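Local coordinates for ferredoxin (Nitrosospira multiformis, PDB 3LMF), which is of unknown function but belongs to the copper storage protein family, whose cysteine-lined four-helix bundles store cuprous copper, and probably binds that metal in its core, at residues A[13-18]-A[61-66]; A[22-27]-A[98-103]; A[43-48]-A[85-90]; A[53-58]-A[78-83]. One frame throughout, in Å; residues are numbered along the deposited sequence.

Contact 1: A[13-18]-A[61-66]; sequences ACIDAC and NFMLSG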
# COMPACT_ATOMS: atom_id res chain seq x y z
N ALA A 13 -6.20 -17.29 11.27
CA ALA A 13 -7.30 -16.59 11.92
C ALA A 13 -6.99 -15.10 12.02
O ALA A 13 -7.88 -14.27 11.85
CB ALA A 13 -7.54 -17.17 13.32
N CYS A 14 -5.74 -14.76 12.30
CA CYS A 14 -5.39 -13.35 12.42
C CYS A 14 -5.30 -12.70 11.04
O CYS A 14 -5.56 -11.50 10.89
CB CYS A 14 -4.06 -13.17 13.15
SG CYS A 14 -3.64 -11.44 13.46
N ILE A 15 -4.94 -13.49 10.04
CA ILE A 15 -4.85 -12.98 8.67
C ILE A 15 -6.24 -12.58 8.18
O ILE A 15 -6.42 -11.47 7.67
CB ILE A 15 -4.24 -14.04 7.72
CG1 ILE A 15 -2.71 -14.00 7.84
CG2 ILE A 15 -4.68 -13.79 6.29
CD1 ILE A 15 -2.01 -15.05 7.03
N ASP A 16 -7.21 -13.46 8.36
CA ASP A 16 -8.57 -13.17 7.93
C ASP A 16 -9.18 -12.01 8.72
O ASP A 16 -9.96 -11.22 8.17
CB ASP A 16 -9.46 -14.41 8.07
CG ASP A 16 -9.04 -15.53 7.13
OD1 ASP A 16 -8.48 -15.22 6.05
OD2 ASP A 16 -9.27 -16.71 7.46
N ALA A 17 -8.82 -11.90 9.99
CA ALA A 17 -9.32 -10.83 10.84
C ALA A 17 -8.78 -9.48 10.37
O ALA A 17 -9.53 -8.51 10.24
CB ALA A 17 -8.93 -11.09 12.29
N CYS A 18 -7.47 -9.41 10.13
CA CYS A 18 -6.87 -8.17 9.66
C CYS A 18 -7.44 -7.81 8.28
O CYS A 18 -7.75 -6.65 8.02
CB CYS A 18 -5.35 -8.31 9.55
SG CYS A 18 -4.48 -8.20 11.13
N ASN A 61 -0.09 -8.03 5.15
CA ASN A 61 1.01 -8.26 4.24
C ASN A 61 2.21 -8.92 4.92
O ASN A 61 2.84 -9.80 4.34
CB ASN A 61 1.44 -6.96 3.56
CG ASN A 61 0.40 -6.48 2.54
OD1 ASN A 61 -0.57 -7.18 2.25
ND2 ASN A 61 0.61 -5.29 1.98
N PHE A 62 2.53 -8.50 6.14
CA PHE A 62 3.66 -9.10 6.84
C PHE A 62 3.44 -10.59 7.09
O PHE A 62 4.35 -11.39 6.91
CB PHE A 62 3.92 -8.37 8.17
CG PHE A 62 4.95 -7.29 8.06
CD1 PHE A 62 4.78 -6.23 7.18
CD2 PHE A 62 6.11 -7.35 8.83
CE1 PHE A 62 5.76 -5.24 7.05
CE2 PHE A 62 7.10 -6.37 8.71
CZ PHE A 62 6.92 -5.31 7.82
N MSE A 63 2.24 -10.95 7.51
CA MSE A 63 1.93 -12.35 7.77
C MSE A 63 1.83 -13.15 6.48
O MSE A 63 2.21 -14.31 6.43
CB MSE A 63 0.63 -12.46 8.57
CG MSE A 63 0.78 -12.05 10.03
SE MSE A 63 -0.91 -11.99 10.98
CE MSE A 63 -1.09 -13.85 11.46
N LEU A 64 1.32 -12.53 5.42
CA LEU A 64 1.22 -13.24 4.16
C LEU A 64 2.62 -13.54 3.63
O LEU A 64 2.85 -14.62 3.09
CB LEU A 64 0.46 -12.41 3.13
CG LEU A 64 -1.05 -12.38 3.33
CD1 LEU A 64 -1.65 -11.33 2.42
CD2 LEU A 64 -1.65 -13.75 3.04
N SER A 65 3.54 -12.60 3.83
CA SER A 65 4.90 -12.75 3.35
C SER A 65 5.78 -13.62 4.24
O SER A 65 6.95 -13.86 3.91
CB SER A 65 5.55 -11.38 3.18
OG SER A 65 5.96 -10.87 4.44
N GLY A 66 5.23 -14.08 5.36
CA GLY A 66 5.99 -14.92 6.27
C GLY A 66 7.07 -14.16 7.02
O GLY A 66 8.13 -14.71 7.31
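M63, a selenomethionine in this crystal, lays its long side chain along C14 and I15 where helix 8-36 and helix 43-64 pass near one end of the four-helix bundle. The two backbones come close here, the CA atoms of I15 and M63 lying 6.9 Å apart, and both side chains set out toward the opposite helix. The two side chains run alongside one another, each heading for the other's helix: I15 CG1 rests 3.7 Å from M63 CB, so a branch close to one backbone meets the root of the other side chain. With CG beside the backbone N (chi1 -73°) and a bend at chi3 of 84°, the M63 chain turns its methyl onto C14. M63 CE presses on C14 CB at 3.5 Å, tighter than usual carbon packing, and C14 SG lies 3.7 Å from M63 SE.

The flexible, unbranched side chain of methionine, here with selenium for sulfur, suits this place because it can fit its shape to a thiol and a branched aliphatic at once. C14 and C18 have the CXXXC spacing of the cysteines that line copper storage bundles, and C18 packs on C104 and C108 of helix 95-112, consistent with a metal-binding interior. I15 also packs on R23 of the second subunit. Just beyond, helix 43-64 ends in a Schellman motif, where G66 tolerates the positive phi of 71° easily. S65 OG bonds to F62 O at 3.0 Å and is also bonded to N51 of the third subunit. I15 CD1 also approaches L64 CD2 to 4.2 Å.

Contact 2: A[22-27]-A[98-103]; sequences YRTCLR and VQTCRQ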
# COMPACT_ATOMS: atom_id res chain seq x y z
N TYR A 22 -9.53 -4.51 7.69
CA TYR A 22 -8.98 -3.53 6.76
C TYR A 22 -10.05 -3.17 5.72
O TYR A 22 -10.29 -1.99 5.47
CB TYR A 22 -7.70 -4.10 6.12
CG TYR A 22 -7.56 -3.93 4.62
CD1 TYR A 22 -7.54 -2.67 4.03
CD2 TYR A 22 -7.41 -5.05 3.81
CE1 TYR A 22 -7.35 -2.53 2.66
CE2 TYR A 22 -7.21 -4.92 2.45
CZ TYR A 22 -7.18 -3.67 1.88
OH TYR A 22 -6.96 -3.56 0.53
N ARG A 23 -10.70 -4.17 5.15
CA ARG A 23 -11.74 -3.90 4.16
C ARG A 23 -12.88 -3.06 4.74
O ARG A 23 -13.34 -2.11 4.11
CB ARG A 23 -12.28 -5.22 3.60
CG ARG A 23 -11.28 -5.89 2.67
CD ARG A 23 -11.74 -7.26 2.24
NE ARG A 23 -13.09 -7.23 1.70
CZ ARG A 23 -13.65 -8.23 1.03
NH1 ARG A 23 -14.89 -8.12 0.58
NH2 ARG A 23 -12.96 -9.34 0.80
N THR A 24 -13.32 -3.42 5.94
CA THR A 24 -14.40 -2.73 6.62
C THR A 24 -14.05 -1.27 6.94
O THR A 24 -14.83 -0.37 6.69
CB THR A 24 -14.79 -3.46 7.93
OG1 THR A 24 -15.20 -4.80 7.62
CG2 THR A 24 -15.93 -2.75 8.66
N CYS A 25 -12.87 -1.03 7.50
CA CYS A 25 -12.52 0.34 7.82
C CYS A 25 -12.42 1.23 6.59
O CYS A 25 -12.96 2.34 6.59
CB CYS A 25 -11.22 0.37 8.64
SG CYS A 25 -11.47 -0.31 10.33
N LEU A 26 -11.77 0.75 5.53
CA LEU A 26 -11.63 1.53 4.30
C LEU A 26 -13.00 1.81 3.68
O LEU A 26 -13.32 2.95 3.32
CB LEU A 26 -10.77 0.78 3.27
CG LEU A 26 -9.80 1.59 2.40
CD1 LEU A 26 -9.49 0.79 1.13
CD2 LEU A 26 -10.39 2.94 2.03
N ARG A 27 -13.81 0.76 3.55
CA ARG A 27 -15.13 0.88 2.95
C ARG A 27 -16.04 1.87 3.67
O ARG A 27 -16.59 2.79 3.07
CB ARG A 27 -15.82 -0.49 2.90
CG ARG A 27 -17.26 -0.45 2.41
CD ARG A 27 -17.81 -1.85 2.16
NE ARG A 27 -17.82 -2.68 3.37
CZ ARG A 27 -18.68 -2.53 4.38
NH1 ARG A 27 -19.60 -1.58 4.34
NH2 ARG A 27 -18.62 -3.34 5.43
N VAL A 98 -17.13 -1.43 14.86
CA VAL A 98 -16.75 -1.68 16.25
C VAL A 98 -16.41 -3.16 16.42
O VAL A 98 -15.36 -3.51 16.96
CB VAL A 98 -17.90 -1.33 17.23
CG1 VAL A 98 -17.48 -1.64 18.66
CG2 VAL A 98 -18.29 0.14 17.10
N GLN A 99 -17.29 -4.01 15.92
CA GLN A 99 -17.13 -5.46 16.00
C GLN A 99 -15.83 -5.98 15.38
O GLN A 99 -15.08 -6.72 16.02
CB GLN A 99 -18.32 -6.14 15.30
CG GLN A 99 -18.19 -7.65 15.17
CD GLN A 99 -18.94 -8.41 16.26
OE1 GLN A 99 -18.65 -8.26 17.45
NE2 GLN A 99 -19.92 -9.22 15.84
N THR A 100 -15.58 -5.60 14.14
CA THR A 100 -14.39 -6.06 13.44
C THR A 100 -13.10 -5.51 14.05
O THR A 100 -12.10 -6.21 14.10
CB THR A 100 -14.45 -5.70 11.93
OG1 THR A 100 -13.41 -6.39 11.24
CG2 THR A 100 -14.30 -4.20 11.72
N CYS A 101 -13.13 -4.28 14.53
CA CYS A 101 -11.94 -3.71 15.14
C CYS A 101 -11.58 -4.41 16.45
O CYS A 101 -10.41 -4.54 16.78
CB CYS A 101 -12.11 -2.20 15.36
SG CYS A 101 -11.90 -1.20 13.85
N ARG A 102 -12.59 -4.86 17.20
CA ARG A 102 -12.35 -5.56 18.47
C ARG A 102 -11.76 -6.94 18.22
O ARG A 102 -10.83 -7.36 18.92
CB ARG A 102 -13.65 -5.71 19.27
CG ARG A 102 -14.16 -4.42 19.89
CD ARG A 102 -15.54 -4.63 20.50
NE ARG A 102 -16.03 -3.42 21.15
CZ ARG A 102 -17.25 -3.28 21.65
NH1 ARG A 102 -17.61 -2.14 22.22
NH2 ARG A 102 -18.12 -4.28 21.57
N GLN A 103 -12.32 -7.65 17.25
CA GLN A 103 -11.86 -8.99 16.90
C GLN A 103 -10.43 -8.94 16.39
O GLN A 103 -9.57 -9.67 16.88
CB GLN A 103 -12.75 -9.61 15.81
CG GLN A 103 -12.24 -10.96 15.29
CD GLN A 103 -12.98 -11.47 14.05
OE1 GLN A 103 -12.99 -10.81 13.00
NE2 GLN A 103 -13.59 -12.65 14.17
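Helices 8-36 and 95-112 run in opposite directions here, with the CA atoms of T24 and T100 7.6 Å apart and those of C25 and C101 8.4 Å apart. This pairing of the first and last helices closes the four-helix bundle, and the interface consists of just two residues from each side, all buried and small. T24 and T100 reach toward each other tip to tip, methyl against methyl, with T24 CG2 3.8 Å from T100 CG2. The same T100 methyl lies 3.9 Å from T24 CB. Threonine serves well because it offers a compact apolar methyl to the partner helix while its hydroxyl can bond back to its own backbone. T24 does exactly this, giving its OG1 to H20 O one turn earlier. Its methyl is placed for the partner by lying anti to the backbone N, while OG1 takes the position beside that N (chi1 -59°).

One residue further along each helix, C25 and C101 bring their sulfurs together. Both thiols lie beside their own backbone N, with chi1 of -69° and -77°, and both also pack on C52 of helix 43-64. C101 further touches C84 of helix 70-90, so thiols from all four helices gather in this part of the interior. Such a cluster is consistent with the cuprous copper sites of copper storage proteins. On the outer flank, R27 makes a salt bridge to E96. The two sulfurs do not form a disulfide: C25 SG and C101 SG are 3.7 Å apart, in van der Waals contact.

Contact 3: A[43-48]-A[85-90]; sequences ADHLRL and AKSCEQ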
# COMPACT_ATOMS: atom_id res chain seq x y z
N ALA A 43 -12.02 15.28 11.84
CA ALA A 43 -10.59 15.03 11.62
C ALA A 43 -10.01 13.80 12.31
O ALA A 43 -9.52 12.89 11.64
CB ALA A 43 -9.79 16.27 12.01
N ASP A 44 -10.04 13.77 13.64
CA ASP A 44 -9.48 12.64 14.39
C ASP A 44 -10.12 11.29 14.05
O ASP A 44 -9.42 10.29 13.95
CB ASP A 44 -9.59 12.88 15.90
CG ASP A 44 -8.82 14.11 16.36
OD1 ASP A 44 -7.66 14.31 15.94
OD2 ASP A 44 -9.38 14.89 17.17
N HIS A 45 -11.43 11.26 13.87
CA HIS A 45 -12.10 10.01 13.56
C HIS A 45 -11.71 9.44 12.20
O HIS A 45 -11.33 8.27 12.10
CB HIS A 45 -13.62 10.18 13.62
CG HIS A 45 -14.38 9.03 13.03
ND1 HIS A 45 -14.37 7.77 13.57
CD2 HIS A 45 -15.17 8.96 11.93
CE1 HIS A 45 -15.11 6.96 12.83
NE2 HIS A 45 -15.60 7.66 11.82
N LEU A 46 -11.81 10.26 11.16
CA LEU A 46 -11.48 9.79 9.82
C LEU A 46 -10.02 9.36 9.72
O LEU A 46 -9.73 8.29 9.19
CB LEU A 46 -11.80 10.88 8.79
CG LEU A 46 -12.11 10.31 7.40
CD1 LEU A 46 -13.36 9.43 7.46
CD2 LEU A 46 -12.32 11.46 6.43
N ARG A 47 -9.09 10.17 10.25
CA ARG A 47 -7.68 9.80 10.22
C ARG A 47 -7.50 8.42 10.82
O ARG A 47 -6.83 7.56 10.26
CB ARG A 47 -6.80 10.73 11.06
CG ARG A 47 -6.51 12.09 10.50
CD ARG A 47 -5.28 12.67 11.20
NE ARG A 47 -5.12 14.08 10.91
CZ ARG A 47 -5.69 15.06 11.61
NH1 ARG A 47 -6.45 14.77 12.65
NH2 ARG A 47 -5.51 16.32 11.24
N LEU A 48 -8.10 8.23 11.99
CA LEU A 48 -8.00 6.96 12.69
C LEU A 48 -8.52 5.84 11.81
O LEU A 48 -7.91 4.79 11.69
CB LEU A 48 -8.78 7.02 14.01
CG LEU A 48 -8.49 5.89 15.00
CD1 LEU A 48 -6.98 5.74 15.20
CD2 LEU A 48 -9.17 6.20 16.32
N ALA A 85 -12.01 1.32 17.33
CA ALA A 85 -13.27 0.75 17.80
C ALA A 85 -13.98 1.71 18.75
O ALA A 85 -15.20 1.86 18.70
CB ALA A 85 -13.02 -0.58 18.51
N LYS A 86 -13.22 2.37 19.61
CA LYS A 86 -13.80 3.30 20.56
C LYS A 86 -14.32 4.54 19.85
O LYS A 86 -15.35 5.11 20.22
CB LYS A 86 -12.77 3.68 21.63
CG LYS A 86 -12.42 2.51 22.54
CD LYS A 86 -11.44 2.93 23.63
CE LYS A 86 -11.05 1.74 24.50
NZ LYS A 86 -10.04 2.12 25.53
N SER A 87 -13.61 4.96 18.81
CA SER A 87 -14.02 6.13 18.04
C SER A 87 -15.35 5.83 17.34
O SER A 87 -16.23 6.69 17.30
CB SER A 87 -12.95 6.48 17.00
OG SER A 87 -13.29 7.65 16.29
N CYS A 88 -15.49 4.62 16.82
CA CYS A 88 -16.72 4.24 16.13
C CYS A 88 -17.92 4.04 17.07
O CYS A 88 -19.07 4.08 16.62
CB CYS A 88 -16.51 2.97 15.30
SG CYS A 88 -15.47 3.19 13.83
N GLU A 89 -17.65 3.82 18.35
CA GLU A 89 -18.72 3.63 19.33
C GLU A 89 -19.59 4.88 19.42
O GLU A 89 -20.78 4.80 19.72
CB GLU A 89 -18.15 3.30 20.71
CG GLU A 89 -17.50 1.93 20.82
CD GLU A 89 -16.90 1.66 22.19
OE1 GLU A 89 -16.36 0.55 22.39
OE2 GLU A 89 -16.97 2.54 23.07
N GLN A 90 -18.98 6.03 19.17
CA GLN A 90 -19.66 7.33 19.21
C GLN A 90 -20.70 7.51 18.10
O GLN A 90 -21.76 8.09 18.33
CB GLN A 90 -18.63 8.46 19.11
CG GLN A 90 -18.61 9.43 20.29
CD GLN A 90 -17.73 8.94 21.43
OE1 GLN A 90 -16.51 8.78 21.21
NE2 GLN A 90 -18.26 8.73 22.55
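S87 is the polar centre of this interface between helices 43-64 and 70-90 of the four-helix bundle, and it meets both H45 and L48. The short segments run at 131° to each other with their axes 10.0 Å apart at closest approach, yet the CA atoms of H45 and S87 are only 6.2 Å apart. A small residue suits such a close passage. S87 OG and H45 ND1 form a hydrogen bond of 2.9 Å, fairly straight at 156°, in which either could be the donor. The histidine can reach it because its CG lies anti to the backbone N (chi1 167°), which carries the ring across to the other helix; its backbone N is itself bonded to E42 OE2, at the start of that helix. S87 OG comes at the ring edge near its plane, so the bond fixes how the imidazole is turned. L48 CD2 packs on S87 CB at 3.9 Å, the apolar side of the serine.

Next comes C88, whose thiol also approaches the edge of the H45 ring, with C88 SG 3.9 Å from H45 CE1 and in the plane of the ring. C88 packs further on C97 and V98 of helix 95-112, while M94 in the loop covers both C88 and H45. E89 then turns outward to a salt bridge, its OE1 bonded to R102 NH1 of helix 95-112.

Contact 4: A[53-58]-A[78-83]; sequences AEICQT and AEICDA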
# COMPACT_ATOMS: atom_id res chain seq x y z
N ALA A 53 -7.13 1.10 8.71
CA ALA A 53 -7.14 0.30 7.48
C ALA A 53 -5.71 0.05 6.99
O ALA A 53 -5.38 -1.05 6.55
CB ALA A 53 -7.95 1.02 6.40
N GLU A 54 -4.88 1.08 7.09
CA GLU A 54 -3.48 1.02 6.70
C GLU A 54 -2.70 -0.01 7.51
O GLU A 54 -2.11 -0.93 6.95
CB GLU A 54 -2.83 2.40 6.89
CG GLU A 54 -1.38 2.49 6.44
CD GLU A 54 -1.23 2.46 4.94
OE1 GLU A 54 -0.10 2.64 4.44
OE2 GLU A 54 -2.26 2.26 4.25
N ILE A 55 -2.69 0.15 8.84
CA ILE A 55 -1.97 -0.78 9.70
C ILE A 55 -2.47 -2.22 9.53
O ILE A 55 -1.66 -3.14 9.50
CB ILE A 55 -2.04 -0.35 11.20
CG1 ILE A 55 -1.00 -1.13 12.02
CG2 ILE A 55 -3.41 -0.66 11.78
CD1 ILE A 55 0.45 -0.97 11.53
N CYS A 56 -3.78 -2.43 9.40
CA CYS A 56 -4.29 -3.79 9.23
C CYS A 56 -3.77 -4.39 7.93
O CYS A 56 -3.41 -5.57 7.87
CB CYS A 56 -5.82 -3.81 9.23
SG CYS A 56 -6.54 -3.52 10.86
N GLN A 57 -3.71 -3.57 6.88
CA GLN A 57 -3.22 -4.02 5.58
C GLN A 57 -1.74 -4.37 5.67
O GLN A 57 -1.28 -5.30 5.01
CB GLN A 57 -3.45 -2.92 4.54
CG GLN A 57 -3.28 -3.37 3.10
CD GLN A 57 -3.84 -2.35 2.12
OE1 GLN A 57 -3.74 -2.53 0.91
NE2 GLN A 57 -4.43 -1.27 2.63
N THR A 58 -1.01 -3.64 6.49
CA THR A 58 0.42 -3.88 6.67
C THR A 58 0.61 -5.21 7.42
O THR A 58 1.42 -6.05 7.03
CB THR A 58 1.08 -2.71 7.44
OG1 THR A 58 0.95 -1.51 6.67
CG2 THR A 58 2.55 -2.98 7.71
N ALA A 78 -2.98 -3.91 16.96
CA ALA A 78 -4.01 -4.11 17.98
C ALA A 78 -4.33 -2.80 18.70
O ALA A 78 -5.49 -2.50 18.98
CB ALA A 78 -3.55 -5.15 19.00
N GLU A 79 -3.30 -2.02 18.98
CA GLU A 79 -3.47 -0.75 19.67
C GLU A 79 -4.32 0.22 18.84
O GLU A 79 -5.24 0.85 19.37
CB GLU A 79 -2.10 -0.14 19.96
CG GLU A 79 -2.09 0.90 21.05
CD GLU A 79 -0.69 1.32 21.43
OE1 GLU A 79 0.14 0.43 21.71
OE2 GLU A 79 -0.40 2.54 21.44
N ILE A 80 -4.03 0.31 17.55
CA ILE A 80 -4.78 1.20 16.66
C ILE A 80 -6.21 0.72 16.45
O ILE A 80 -7.13 1.53 16.36
CB ILE A 80 -4.06 1.32 15.29
CG1 ILE A 80 -2.68 1.94 15.51
CG2 ILE A 80 -4.88 2.15 14.32
CD1 ILE A 80 -1.76 1.86 14.31
N CYS A 81 -6.40 -0.59 16.39
CA CYS A 81 -7.74 -1.16 16.23
C CYS A 81 -8.62 -0.83 17.44
O CYS A 81 -9.79 -0.48 17.28
CB CYS A 81 -7.67 -2.68 16.04
SG CYS A 81 -7.06 -3.22 14.39
N ASP A 82 -8.06 -0.95 18.65
CA ASP A 82 -8.81 -0.65 19.87
C ASP A 82 -9.24 0.81 19.87
O ASP A 82 -10.37 1.13 20.24
CB ASP A 82 -7.99 -0.91 21.13
CG ASP A 82 -7.96 -2.38 21.53
OD1 ASP A 82 -9.03 -3.03 21.54
OD2 ASP A 82 -6.86 -2.88 21.86
N ALA A 83 -8.33 1.69 19.48
CA ALA A 83 -8.67 3.11 19.46
C ALA A 83 -9.74 3.37 18.40
O ALA A 83 -10.68 4.12 18.65
CB ALA A 83 -7.42 3.95 19.18
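The backbone O of I55, the residue that leans on I80, accepts a hydrogen bond from S59 OG, which adds a side-chain bond to this carbonyl from one turn on in the same helix. Across the interface itself the chemistry is apolar. One isoleucine lies aslant over the other, and the I80 CD1 methyl settles against the branch point of its partner, 3.8 Å from I55 CB and 3.8 Å from I55 CG1. The I55 CG2 methyl adds a looser contact, 4.1 Å from I80 CG2. I80 reaches in because its CG1 lies beside the backbone N and the chain then runs extended (chi2 168°), whereas I55 presents its branched root. Beta-branched residues thus fill the gap between helices whose CA atoms here are 7.8 Å apart.

Beside them C56 and C81 point their thiols at each other, with C56 SG and C81 SG 3.6 Å apart, too far for a disulfide. Both sulfurs take the position beside their own backbone N, which brings them together in a contact centred about 4 Å from the centre of the chain. C77 and C81 have CXXXC spacing, as do C52 and C56, the spacing found among the copper-binding cysteines of copper storage proteins, consistent with a similar role here.

Helices 43-64 and 70-90 run antiparallel here; C104 of helix 95-112 packs on both cysteines, C21 of helix 8-36 packs on C56, and F62 of the third subunit packs on I80.

How the contacts relate
All four contacts are essentially buried, but contacts 2 and 4 lie within about 5 Å of the chain's centre, whereas contacts 1 and 3 are about 12 Å from it on opposite sides. Contacts 3 and 4 join the same two helices, 43-64 and 70-90; contacts 1 and 2 share helix 8-36. The central pair each set a thiol facing a thiol beside small or branched side chains, with their centres 9 Å apart, as suits a shared cysteine-lined interior. Toward the ends the chemistry changes: contact 1 uses a long selenoether, and contact 3 a histidine-serine bond. The salt bridge R102-E89 ties contacts 2 and 3 together outside the core.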